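Local coordinates for protein putative PLP-dependent aminotransferase (Bacillus cereus ATCC 10987, PDB 3JU7) that probably catalyses pyridoxal-phosphate-dependent transfer of amino groups, like other aminotransferases of its family, at residues G35-R40 / Y238-G243; E101-D106 / W120-E125; E150-K153 / P157-V160; T258-W263 / L350-G355; Q266-Q269 / L273-K276. All coordinates share one frame; numbering follows the deposited sequence.

Contact 1: residues G35-R40 / Y238-G243; sequences GPINQR and YAAAIG
Asn38 OD1, which lies 4.1 Å from Ala240 CB at the margin of this helix pair, is hydrogen-bonded to Thr58 OG1, so the amide oxygen is satisfied although it borders a methyl group. Ala240 carries the second helix's side of the contact. Its CB points at the first turn of helix 36-48 and sits 3.6 Å from Asn38 CA, close enough to rest on backbone rather than on side chain alone. Ile37 also touches that methyl, with its short branch CG2. With CG1 beside the backbone N (chi1 -70°), CG2 is left opposite that nitrogen and faces helix 237-248, touching Ala240 CB at 3.7 Å and reaching 3.5 Å from Ala241 N. Two consecutive alanines thus present a low surface, and the short helical segments approach to 8.2 Å between axes, their directions inclined by 34°. This is close helix-helix packing within the fold of the DegT/DnrJ/EryC1 aminotransferases, joining an N-terminal helix to one far later in the chain. Glu237, just ahead of the second segment, reinforces it: its two carboxylate oxygens take the amide hydrogens of Ile37 and Asn38, where a negative charge would probably suit the start of helix 36-48. Helix 19-28 packs against the pair, with Ile25 on Ile37 and Glu21 on Ala241, and the side chain of Ala241 is about 10 Å from a bound calcium ion.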
# COMPACT_ATOMS: atom_id res chain seq x y z
N GLY A 35 1.69 13.24 -8.54
CA GLY A 35 1.31 13.98 -9.71
C GLY A 35 0.47 15.22 -9.44
O GLY A 35 0.09 15.52 -8.31
N PRO A 36 0.18 15.98 -10.49
CA PRO A 36 -0.48 17.28 -10.30
C PRO A 36 -1.89 17.18 -9.70
O PRO A 36 -2.31 18.11 -9.05
CB PRO A 36 -0.56 17.86 -11.73
CG PRO A 36 0.07 16.92 -12.61
CD PRO A 36 0.51 15.69 -11.89
N ILE A 37 -2.61 16.10 -9.96
CA ILE A 37 -3.98 15.92 -9.45
C ILE A 37 -3.87 15.60 -7.97
O ILE A 37 -4.60 16.17 -7.15
CB ILE A 37 -4.75 14.84 -10.27
CG1 ILE A 37 -5.02 15.41 -11.67
CG2 ILE A 37 -6.08 14.40 -9.61
CD1 ILE A 37 -5.12 14.36 -12.66
N ASN A 38 -2.91 14.75 -7.62
CA ASN A 38 -2.64 14.53 -6.19
C ASN A 38 -2.23 15.82 -5.48
O ASN A 38 -2.73 16.14 -4.40
CB ASN A 38 -1.57 13.49 -6.03
CG ASN A 38 -1.46 12.99 -4.60
OD1 ASN A 38 -2.20 12.08 -4.18
ND2 ASN A 38 -0.53 13.55 -3.86
N GLN A 39 -1.35 16.60 -6.07
CA GLN A 39 -0.99 17.88 -5.44
C GLN A 39 -2.24 18.75 -5.31
O GLN A 39 -2.41 19.43 -4.30
CB GLN A 39 0.04 18.66 -6.22
CG GLN A 39 1.42 18.02 -6.37
CD GLN A 39 2.26 18.73 -7.43
OE1 GLN A 39 2.33 19.99 -7.45
NE2 GLN A 39 2.88 17.95 -8.32
N ARG A 40 -3.09 18.76 -6.35
CA ARG A 40 -4.29 19.62 -6.32
C ARG A 40 -5.19 19.18 -5.20
O ARG A 40 -5.70 19.99 -4.45
CB ARG A 40 -5.05 19.58 -7.65
CG ARG A 40 -6.21 20.58 -7.74
CD ARG A 40 -7.05 20.42 -9.03
NE ARG A 40 -6.16 20.48 -10.17
CZ ARG A 40 -6.39 19.96 -11.37
NH1 ARG A 40 -7.53 19.34 -11.65
NH2 ARG A 40 -5.46 20.09 -12.30
N TYR A 238 -5.39 8.56 -10.27
CA TYR A 238 -6.75 8.15 -10.42
C TYR A 238 -7.52 8.22 -9.09
O TYR A 238 -8.62 8.78 -9.03
CB TYR A 238 -6.77 6.74 -10.97
CG TYR A 238 -6.17 6.58 -12.37
CD1 TYR A 238 -6.85 7.07 -13.50
CD2 TYR A 238 -4.97 5.87 -12.59
CE1 TYR A 238 -6.34 6.89 -14.77
CE2 TYR A 238 -4.48 5.69 -13.87
CZ TYR A 238 -5.17 6.21 -14.95
OH TYR A 238 -4.71 6.07 -16.23
N ALA A 239 -6.92 7.68 -8.03
CA ALA A 239 -7.45 7.83 -6.69
C ALA A 239 -7.59 9.31 -6.31
O ALA A 239 -8.64 9.71 -5.82
CB ALA A 239 -6.59 7.08 -5.66
N ALA A 240 -6.57 10.13 -6.58
CA ALA A 240 -6.70 11.59 -6.30
C ALA A 240 -7.85 12.23 -7.05
O ALA A 240 -8.52 13.12 -6.53
CB ALA A 240 -5.44 12.31 -6.64
N ALA A 241 -8.08 11.79 -8.29
CA ALA A 241 -9.20 12.29 -9.12
C ALA A 241 -10.53 12.09 -8.39
O ALA A 241 -11.33 13.02 -8.28
CB ALA A 241 -9.23 11.56 -10.48
N ILE A 242 -10.74 10.89 -7.84
CA ILE A 242 -11.97 10.60 -7.12
C ILE A 242 -11.99 11.43 -5.83
O ILE A 242 -13.00 12.00 -5.47
CB ILE A 242 -12.18 9.08 -6.85
CG1 ILE A 242 -12.19 8.33 -8.19
CG2 ILE A 242 -13.49 8.86 -6.12
CD1 ILE A 242 -12.71 6.94 -8.15
N GLY A 243 -10.85 11.52 -5.14
CA GLY A 243 -10.80 12.34 -3.94
C GLY A 243 -11.24 13.77 -4.19
O GLY A 243 -12.03 14.34 -3.43

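Contact 2: residues E101-D106 / W120-E125; sequences EPYFID and WDKIEE
Tyr103 is the first residue of the strand to meet the helix, and it does so with the hydroxyl end of its ring. A chi1 of -160° swings the ring away from the backbone N and out toward helix 116-126, where the chain of Lys122 passes at about a right angle. Lys122 CE comes to 3.7 Å from Tyr103 CE1, approaching the ring obliquely, while Lys122 CD lies 3.8 Å from Tyr103 CZ. The ammonium group ends beyond the ring and donates a hydrogen bond from Lys122 NZ to Tyr103 OH, 3.1 Å long. Two bends in the lysine, chi2 56° and chi3 68°, fold it back so that the same nitrogen also reaches one helical turn on. There Lys122 NZ and Glu125 OE1 form a 2.6 Å salt bridge on the syn side of the carboxylate, with the nitrogen well out of its plane. The phenol and the carboxylate therefore grip one charged group between strand and helix, which probably favours its protonated form. Two residues further along the strand, Ile105 turns to the same side and sets CD1 4.0 Å from Lys122 CG, an apolar touch on the lysine's inner end. Asp106, just beyond, looks elsewhere and pairs with Arg339. Strand 101-105 borders the parallel strand 80-84, whose Tyr80 meets the Tyr103 ring edge-to-face. Helix 116-126 belongs to the beta-alpha-beta crossover from strand 101-105 to strand 130-133, which lies on the far side of strand 80-84, and its Ile123 also packs on Leu82 of that middle strand.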
# COMPACT_ATOMS: atom_id res chain seq x y z
N GLU A 101 5.93 -3.71 19.98
CA GLU A 101 4.90 -4.52 20.57
C GLU A 101 3.78 -3.58 20.97
O GLU A 101 4.02 -2.56 21.60
CB GLU A 101 5.40 -5.22 21.83
CG GLU A 101 6.35 -6.33 21.57
CD GLU A 101 6.62 -7.16 22.81
OE1 GLU A 101 5.84 -7.12 23.79
OE2 GLU A 101 7.62 -7.87 22.80
N PRO A 102 2.54 -3.91 20.61
CA PRO A 102 1.49 -3.13 21.22
C PRO A 102 1.50 -3.36 22.74
O PRO A 102 1.92 -4.44 23.22
CB PRO A 102 0.21 -3.69 20.59
CG PRO A 102 0.70 -4.34 19.28
CD PRO A 102 2.04 -4.87 19.61
N TYR A 103 1.12 -2.32 23.47
CA TYR A 103 0.89 -2.37 24.91
C TYR A 103 -0.49 -1.72 25.15
O TYR A 103 -0.65 -0.49 25.01
CB TYR A 103 1.96 -1.60 25.66
CG TYR A 103 2.09 -1.96 27.15
CD1 TYR A 103 1.01 -1.83 28.04
CD2 TYR A 103 3.29 -2.43 27.65
CE1 TYR A 103 1.16 -2.14 29.38
CE2 TYR A 103 3.44 -2.75 28.99
CZ TYR A 103 2.37 -2.60 29.84
OH TYR A 103 2.57 -2.95 31.16
N PHE A 104 -1.48 -2.55 25.48
CA PHE A 104 -2.85 -2.07 25.48
C PHE A 104 -3.24 -1.34 26.78
O PHE A 104 -2.93 -1.81 27.90
CB PHE A 104 -3.83 -3.20 25.21
CG PHE A 104 -3.66 -3.86 23.87
CD1 PHE A 104 -3.89 -3.16 22.69
CD2 PHE A 104 -3.30 -5.19 23.79
CE1 PHE A 104 -3.76 -3.78 21.47
CE2 PHE A 104 -3.16 -5.81 22.56
CZ PHE A 104 -3.38 -5.10 21.40
N ILE A 105 -3.96 -0.22 26.61
CA ILE A 105 -4.38 0.68 27.68
C ILE A 105 -5.93 0.70 27.68
O ILE A 105 -6.57 0.91 26.62
CB ILE A 105 -3.83 2.12 27.41
CG1 ILE A 105 -2.31 2.10 27.14
CG2 ILE A 105 -4.22 3.17 28.53
CD1 ILE A 105 -1.45 1.48 28.23
N ASP A 106 -6.52 0.57 28.87
CA ASP A 106 -7.97 0.63 29.02
C ASP A 106 -8.60 1.95 28.55
O ASP A 106 -7.93 2.99 28.47
CB ASP A 106 -8.34 0.43 30.47
CG ASP A 106 -9.65 -0.30 30.64
OD1 ASP A 106 -10.17 -0.88 29.63
OD2 ASP A 106 -10.12 -0.34 31.79
N TRP A 120 -0.85 7.96 31.20
CA TRP A 120 0.21 8.73 31.88
C TRP A 120 0.96 7.89 32.91
O TRP A 120 2.19 7.88 32.99
CB TRP A 120 -0.38 9.94 32.62
CG TRP A 120 -0.22 11.27 31.95
CD1 TRP A 120 0.35 12.39 32.49
CD2 TRP A 120 -0.64 11.63 30.63
NE1 TRP A 120 0.31 13.42 31.59
CE2 TRP A 120 -0.29 12.99 30.44
CE3 TRP A 120 -1.27 10.94 29.59
CZ2 TRP A 120 -0.55 13.66 29.25
CZ3 TRP A 120 -1.53 11.62 28.41
CH2 TRP A 120 -1.17 12.96 28.25
N ASP A 121 0.21 7.17 33.73
CA ASP A 121 0.86 6.38 34.74
C ASP A 121 1.74 5.38 34.05
O ASP A 121 2.88 5.15 34.47
CB ASP A 121 -0.15 5.69 35.67
CG ASP A 121 -0.85 6.67 36.62
OD1 ASP A 121 -0.47 7.85 36.70
OD2 ASP A 121 -1.79 6.24 37.30
N LYS A 122 1.24 4.83 32.96
CA LYS A 122 2.01 3.81 32.23
C LYS A 122 3.24 4.40 31.53
O LYS A 122 4.30 3.78 31.51
CB LYS A 122 1.10 3.04 31.25
CG LYS A 122 1.76 1.84 30.58
CD LYS A 122 2.33 0.82 31.58
CE LYS A 122 1.25 0.15 32.31
NZ LYS A 122 1.75 -0.87 33.31
N ILE A 123 3.11 5.59 30.96
CA ILE A 123 4.28 6.26 30.39
C ILE A 123 5.33 6.45 31.50
O ILE A 123 6.52 6.14 31.31
CB ILE A 123 3.93 7.59 29.79
CG1 ILE A 123 3.10 7.37 28.52
CG2 ILE A 123 5.21 8.37 29.50
CD1 ILE A 123 2.51 8.63 27.92
N GLU A 124 4.88 6.89 32.66
CA GLU A 124 5.78 7.10 33.81
C GLU A 124 6.47 5.83 34.29
O GLU A 124 7.61 5.86 34.75
CB GLU A 124 5.05 7.75 34.97
CG GLU A 124 6.01 8.35 35.99
CD GLU A 124 5.32 8.74 37.28
OE1 GLU A 124 4.13 9.13 37.23
OE2 GLU A 124 5.99 8.66 38.33
N GLU A 125 5.75 4.72 34.21
CA GLU A 125 6.29 3.44 34.63
C GLU A 125 7.27 2.89 33.59
O GLU A 125 8.31 2.35 33.96
CB GLU A 125 5.15 2.44 34.86
CG GLU A 125 5.60 1.01 35.18
CD GLU A 125 4.50 -0.03 34.97
OE1 GLU A 125 3.30 0.33 34.99
OE2 GLU A 125 4.86 -1.22 34.79

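Contact 3: residues E150-K153 / P157-V160; sequences ELEK and PVVV
The polar link between Glu152 and Val158 is one side-chain-to-backbone hydrogen bond, from Val158 N to Glu152 OE2, 2.9 Å long and nearly straight at 170°. The amide meets the anti side of the carboxylate, somewhat out of its plane. Glu152 reaches it by bending: its CA-CB bond does not aim at the following segment, but a chi2 of -87° turns the carboxylate toward Pro157 and Val158. The same oxygen carries a salt bridge to Lys73 of helix 62-73, so OE2 serves an amide and an ammonium group together.

Van der Waals contacts complete the join. Glu152 OE2 lies 3.4 Å from Pro157 CA, beside the bond it accepts. One residue earlier in the helix, Leu151 CB meets Val158 CG2 at 4.0 Å, while Leu151 also packs on Trp120 and Ile123 of helix 116-126.

Three residues separate the segments, making this a short helix-to-strand connection in an alpha/beta layer. Backbone bonds between Pro157 or Val159 and Val133, and between Val158 or Val160 and Met182, place the strand amid the central mixed sheet characteristic of the large domain of fold type I pyridoxal-phosphate enzymes.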
# COMPACT_ATOMS: atom_id res chain seq x y z
N GLU A 150 0.53 17.67 24.67
CA GLU A 150 1.39 17.84 25.82
C GLU A 150 2.49 16.80 25.82
O GLU A 150 3.66 17.12 26.13
CB GLU A 150 0.61 17.79 27.15
CG GLU A 150 1.32 18.46 28.28
CD GLU A 150 1.60 19.94 27.99
OE1 GLU A 150 0.67 20.66 27.54
OE2 GLU A 150 2.77 20.38 28.19
N LEU A 151 2.11 15.56 25.48
CA LEU A 151 3.04 14.44 25.36
C LEU A 151 4.09 14.75 24.31
O LEU A 151 5.29 14.51 24.53
CB LEU A 151 2.33 13.12 25.02
CG LEU A 151 1.60 12.36 26.13
CD1 LEU A 151 0.94 11.07 25.58
CD2 LEU A 151 2.57 12.05 27.33
N GLU A 152 3.65 15.29 23.19
CA GLU A 152 4.60 15.66 22.14
C GLU A 152 5.60 16.68 22.69
O GLU A 152 6.79 16.51 22.56
CB GLU A 152 3.89 16.22 20.90
CG GLU A 152 3.37 15.15 19.92
CD GLU A 152 4.40 14.72 18.90
OE1 GLU A 152 5.32 15.52 18.63
OE2 GLU A 152 4.30 13.59 18.36
N LYS A 153 5.10 17.71 23.36
CA LYS A 153 5.99 18.71 23.89
C LYS A 153 6.99 18.11 24.88
O LYS A 153 8.09 18.61 24.96
CB LYS A 153 5.21 19.86 24.52
CG LYS A 153 4.49 20.73 23.47
CD LYS A 153 3.87 22.01 24.06
CE LYS A 153 2.97 21.74 25.26
NZ LYS A 153 2.13 22.92 25.65
N PRO A 157 6.29 10.82 21.33
CA PRO A 157 5.63 10.91 20.03
C PRO A 157 4.22 10.31 20.00
O PRO A 157 3.99 9.23 20.52
CB PRO A 157 6.56 10.11 19.08
CG PRO A 157 7.39 9.30 19.91
CD PRO A 157 7.46 9.93 21.28
N VAL A 158 3.31 11.01 19.34
CA VAL A 158 1.92 10.59 19.20
C VAL A 158 1.50 10.60 17.74
O VAL A 158 1.73 11.58 17.02
CB VAL A 158 1.00 11.54 19.93
CG1 VAL A 158 -0.45 11.11 19.69
CG2 VAL A 158 1.42 11.68 21.41
N VAL A 159 0.93 9.49 17.31
CA VAL A 159 0.36 9.37 16.00
C VAL A 159 -1.07 8.93 16.28
O VAL A 159 -1.32 7.83 16.87
CB VAL A 159 1.07 8.32 15.11
CG1 VAL A 159 0.20 8.01 13.91
CG2 VAL A 159 2.49 8.80 14.68
N VAL A 160 -1.99 9.78 15.85
CA VAL A 160 -3.42 9.57 16.12
C VAL A 160 -4.09 8.85 14.97
O VAL A 160 -4.04 9.34 13.82
CB VAL A 160 -4.13 10.92 16.33
CG1 VAL A 160 -5.66 10.72 16.45
CG2 VAL A 160 -3.54 11.66 17.54

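Contact 4: residues T258-W263 / L350-G355; sequences TRISEW and LPLWEG
Ile260 and Leu352 meet branch against branch, slanted across each other, where helix 250-270 covers the loop that leaves strand 347-350. This is helix-on-loop packing in the C-terminal alpha/beta part of the chain, which in fold type I aminotransferases makes up the small domain. Leu352 extends to the helix with CG turned opposite its backbone N, chi1 -168°, and its branch point CG lies 3.6 Å from Ile260 CG2. Its methyl CD1 continues past the isoleucine along the helix to 3.7 Å from Ser261 OG. That hydroxyl has polar partners elsewhere, Gln288 OE1 and Arg257 O, so its meeting with the leucine is simple packing. The long branch of Ile260 heads for the loop backbone instead. Trp353 turns its indole to the other side, where NE1 is hydrogen-bonded to Pro6 O, and meets the helix through its backbone carbonyl. Further along the loop, Gly355 N is hydrogen-bonded to Glu256 OE2 and Glu354 pairs with Lys253, so the start of helix 250-270 also holds this backbone. Met356, and Val361 of helix 358-368, also pack on Ile260. The closest meeting between the two segments is that of the isoleucine tip with main chain: Ile260 CD1 stands 3.2 Å from Trp353 O.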
# COMPACT_ATOMS: atom_id res chain seq x y z
N THR A 258 -25.51 13.13 8.55
CA THR A 258 -26.00 13.81 9.73
C THR A 258 -27.50 13.61 9.86
O THR A 258 -27.97 13.28 10.92
CB THR A 258 -25.67 15.27 9.71
OG1 THR A 258 -24.25 15.42 9.58
CG2 THR A 258 -26.15 15.93 11.02
N ARG A 259 -28.24 13.75 8.77
CA ARG A 259 -29.68 13.54 8.79
C ARG A 259 -30.03 12.17 9.32
O ARG A 259 -30.92 12.05 10.14
CB ARG A 259 -30.30 13.66 7.40
CG ARG A 259 -30.62 15.09 6.99
CD ARG A 259 -32.00 15.20 6.31
NE ARG A 259 -32.25 14.13 5.34
CZ ARG A 259 -31.74 14.07 4.10
NH1 ARG A 259 -30.94 15.02 3.64
NH2 ARG A 259 -32.05 13.04 3.32
N ILE A 260 -29.35 11.13 8.81
CA ILE A 260 -29.65 9.75 9.23
C ILE A 260 -29.33 9.57 10.72
O ILE A 260 -30.12 8.98 11.47
CB ILE A 260 -28.91 8.72 8.37
CG1 ILE A 260 -29.39 8.81 6.92
CG2 ILE A 260 -29.18 7.33 8.85
CD1 ILE A 260 -28.45 8.13 5.95
N SER A 261 -28.21 10.14 11.16
CA SER A 261 -27.86 10.14 12.59
C SER A 261 -28.92 10.79 13.46
O SER A 261 -29.33 10.21 14.47
CB SER A 261 -26.53 10.86 12.84
OG SER A 261 -25.45 10.19 12.20
N GLU A 262 -29.35 12.00 13.06
CA GLU A 262 -30.42 12.73 13.73
C GLU A 262 -31.67 11.85 13.83
O GLU A 262 -32.29 11.79 14.89
CB GLU A 262 -30.80 14.02 12.95
CG GLU A 262 -29.73 15.16 12.88
CD GLU A 262 -30.22 16.37 12.04
OE1 GLU A 262 -31.43 16.65 12.06
OE2 GLU A 262 -29.40 17.04 11.36
N TRP A 263 -32.04 11.18 12.74
CA TRP A 263 -33.20 10.30 12.76
C TRP A 263 -33.03 9.16 13.77
O TRP A 263 -33.96 8.77 14.50
CB TRP A 263 -33.46 9.68 11.38
CG TRP A 263 -33.99 10.60 10.36
CD1 TRP A 263 -34.76 11.72 10.56
CD2 TRP A 263 -33.88 10.45 8.93
NE1 TRP A 263 -35.09 12.28 9.37
CE2 TRP A 263 -34.57 11.53 8.35
CE3 TRP A 263 -33.26 9.51 8.10
CZ2 TRP A 263 -34.65 11.70 6.97
CZ3 TRP A 263 -33.33 9.69 6.73
CH2 TRP A 263 -34.01 10.77 6.18
N LEU A 350 -24.80 -0.36 14.29
CA LEU A 350 -26.05 -0.44 13.55
C LEU A 350 -25.85 0.19 12.19
O LEU A 350 -25.08 1.15 12.04
CB LEU A 350 -27.21 0.22 14.29
CG LEU A 350 -27.58 -0.33 15.67
CD1 LEU A 350 -28.66 0.53 16.32
CD2 LEU A 350 -28.03 -1.77 15.58
N PRO A 351 -26.54 -0.35 11.18
CA PRO A 351 -26.27 0.16 9.86
C PRO A 351 -26.67 1.61 9.67
O PRO A 351 -27.70 2.08 10.18
CB PRO A 351 -27.07 -0.77 8.94
CG PRO A 351 -27.87 -1.63 9.78
CD PRO A 351 -27.32 -1.59 11.16
N LEU A 352 -25.84 2.28 8.90
CA LEU A 352 -26.05 3.64 8.48
C LEU A 352 -25.28 3.78 7.18
O LEU A 352 -24.14 3.42 7.13
CB LEU A 352 -25.50 4.59 9.54
CG LEU A 352 -25.85 6.09 9.44
CD1 LEU A 352 -25.64 6.76 10.83
CD2 LEU A 352 -25.04 6.77 8.40
N TRP A 353 -25.93 4.22 6.10
CA TRP A 353 -25.26 4.46 4.82
C TRP A 353 -26.10 5.43 4.01
O TRP A 353 -27.28 5.60 4.30
CB TRP A 353 -25.03 3.18 4.00
CG TRP A 353 -25.95 2.04 4.29
CD1 TRP A 353 -25.71 1.00 5.14
CD2 TRP A 353 -27.26 1.81 3.75
NE1 TRP A 353 -26.77 0.13 5.15
CE2 TRP A 353 -27.74 0.61 4.31
CE3 TRP A 353 -28.06 2.49 2.84
CZ2 TRP A 353 -28.97 0.09 3.99
CZ3 TRP A 353 -29.28 1.98 2.52
CH2 TRP A 353 -29.74 0.79 3.09
N GLU A 354 -25.45 6.05 3.01
CA GLU A 354 -26.10 7.03 2.16
C GLU A 354 -27.25 6.36 1.47
O GLU A 354 -27.09 5.29 0.89
CB GLU A 354 -25.13 7.59 1.10
CG GLU A 354 -23.95 8.42 1.65
CD GLU A 354 -23.00 8.88 0.54
OE1 GLU A 354 -23.49 9.42 -0.47
OE2 GLU A 354 -21.76 8.70 0.65
N GLY A 355 -28.42 6.97 1.55
CA GLY A 355 -29.60 6.42 0.94
C GLY A 355 -30.51 5.83 1.96
O GLY A 355 -31.66 5.63 1.68

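Contact 5: residues Q266-Q269 / L273-K276; sequences QLLQ and LMKK
Three successive bends of one hand, beginning with a chi1 of -43°, curl the selenomethionine Met274 back over the end of helix 250-270 and lay its selenium beside Leu268. Met274 SE rests 4.0 Å from Leu268 CB, while further in Met274 CG passes 3.9 Å from Gln269 CA. Leu268 likewise has its CG beside the backbone N and sends CD2 to Leu273 CD1 at 4.0 Å; the two leucines slant across one another. The same two residues are tied through their backbones. Leu273 N donates to Leu268 O over 2.9 Å, arriving almost in line with the C=O bond at 172°, though the N-H itself is bent from the acceptor at 139°. A bond reaching from an amide back to the carbonyl five residues earlier, with an apolar contact between the same pair, is consistent with a Schellman-like ending of the helix. It gives Leu268 O a donor where the helix's regular i to i+4 bonding is ending. The next carbonyl, Gln269 O, accepts a bond from a water at 2.7 Å, and the same water takes a weak bond from Lys275 N, bridging the two segments beside the direct backbone link. Inward, Leu273 packs on Val365 and Leu368 of helix 358-368, the helix that also carries Val361 against Leu267, and Met274 touches Leu280 in the loop leading on to strand 291-294.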
# COMPACT_ATOMS: atom_id res chain seq x y z
N GLN A 266 -33.53 10.64 17.29
CA GLN A 266 -34.93 10.95 17.56
C GLN A 266 -35.76 9.69 17.76
O GLN A 266 -36.59 9.64 18.67
CB GLN A 266 -35.54 11.75 16.41
CG GLN A 266 -35.01 13.16 16.27
CD GLN A 266 -35.47 13.84 14.98
OE1 GLN A 266 -35.51 13.23 13.90
NE2 GLN A 266 -35.81 15.12 15.08
N LEU A 267 -35.55 8.71 16.89
CA LEU A 267 -36.32 7.47 16.95
C LEU A 267 -35.96 6.64 18.17
O LEU A 267 -36.84 5.99 18.73
CB LEU A 267 -36.14 6.61 15.69
CG LEU A 267 -36.88 7.12 14.44
CD1 LEU A 267 -36.39 6.43 13.13
CD2 LEU A 267 -38.41 6.97 14.63
N LEU A 268 -34.68 6.65 18.56
CA LEU A 268 -34.25 5.90 19.76
C LEU A 268 -34.86 6.48 21.04
O LEU A 268 -35.26 5.74 21.97
CB LEU A 268 -32.72 5.92 19.91
CG LEU A 268 -31.87 5.06 18.98
CD1 LEU A 268 -30.44 5.43 19.23
CD2 LEU A 268 -32.11 3.58 19.22
N GLN A 269 -34.87 7.81 21.11
CA GLN A 269 -35.48 8.50 22.24
C GLN A 269 -37.00 8.30 22.19
O GLN A 269 -37.57 7.83 23.15
CB GLN A 269 -35.14 9.99 22.24
CG GLN A 269 -35.96 10.78 23.26
CD GLN A 269 -35.43 12.17 23.52
OE1 GLN A 269 -34.24 12.45 23.31
NE2 GLN A 269 -36.30 13.05 24.00
N LEU A 273 -35.84 3.81 24.00
CA LEU A 273 -34.67 2.96 24.11
C LEU A 273 -33.63 3.54 25.05
O LEU A 273 -32.98 2.79 25.77
CB LEU A 273 -34.07 2.68 22.73
CG LEU A 273 -34.81 1.56 22.01
CD1 LEU A 273 -35.47 2.05 20.74
CD2 LEU A 273 -33.87 0.40 21.75
N MSE A 274 -33.48 4.86 25.07
CA MSE A 274 -32.57 5.47 26.03
C MSE A 274 -33.07 5.13 27.44
O MSE A 274 -32.28 4.74 28.31
CB MSE A 274 -32.48 6.99 25.89
CG MSE A 274 -32.39 7.54 24.48
SE MSE A 274 -31.03 6.72 23.43
CE MSE A 274 -29.44 7.37 24.35
N LYS A 275 -34.38 5.25 27.66
CA LYS A 275 -34.95 4.94 28.95
C LYS A 275 -34.63 3.50 29.36
O LYS A 275 -34.41 3.24 30.54
CB LYS A 275 -36.47 5.21 28.97
N LYS A 276 -34.58 2.58 28.39
CA LYS A 276 -34.36 1.14 28.66
C LYS A 276 -32.90 0.74 28.86
O LYS A 276 -32.60 -0.43 29.09
CB LYS A 276 -35.00 0.28 27.56
O HOH W 1 -35.81 7.10 25.09

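Overall arrangement
Contacts 1 to 4 are buried, contact 5 only partly. Contacts 2 and 3 are neighbours in the large alpha/beta domain and touch through their helices 116-126 and 146-153, while a lysine in one and a glutamate in the other supplies the polar link. Contacts 4 and 5 share helix 250-270, their centres about 16 Å apart; contact 4 is held by branched aliphatics across a long sequence gap, whereas contact 5 closes the helix end with a backbone bond, two leucines and a water. Contact 1 stands apart from the others and joins two helices through an isoleucine and small alanines. It lies on the opposite side of the chain's centre from contacts 2 and 5.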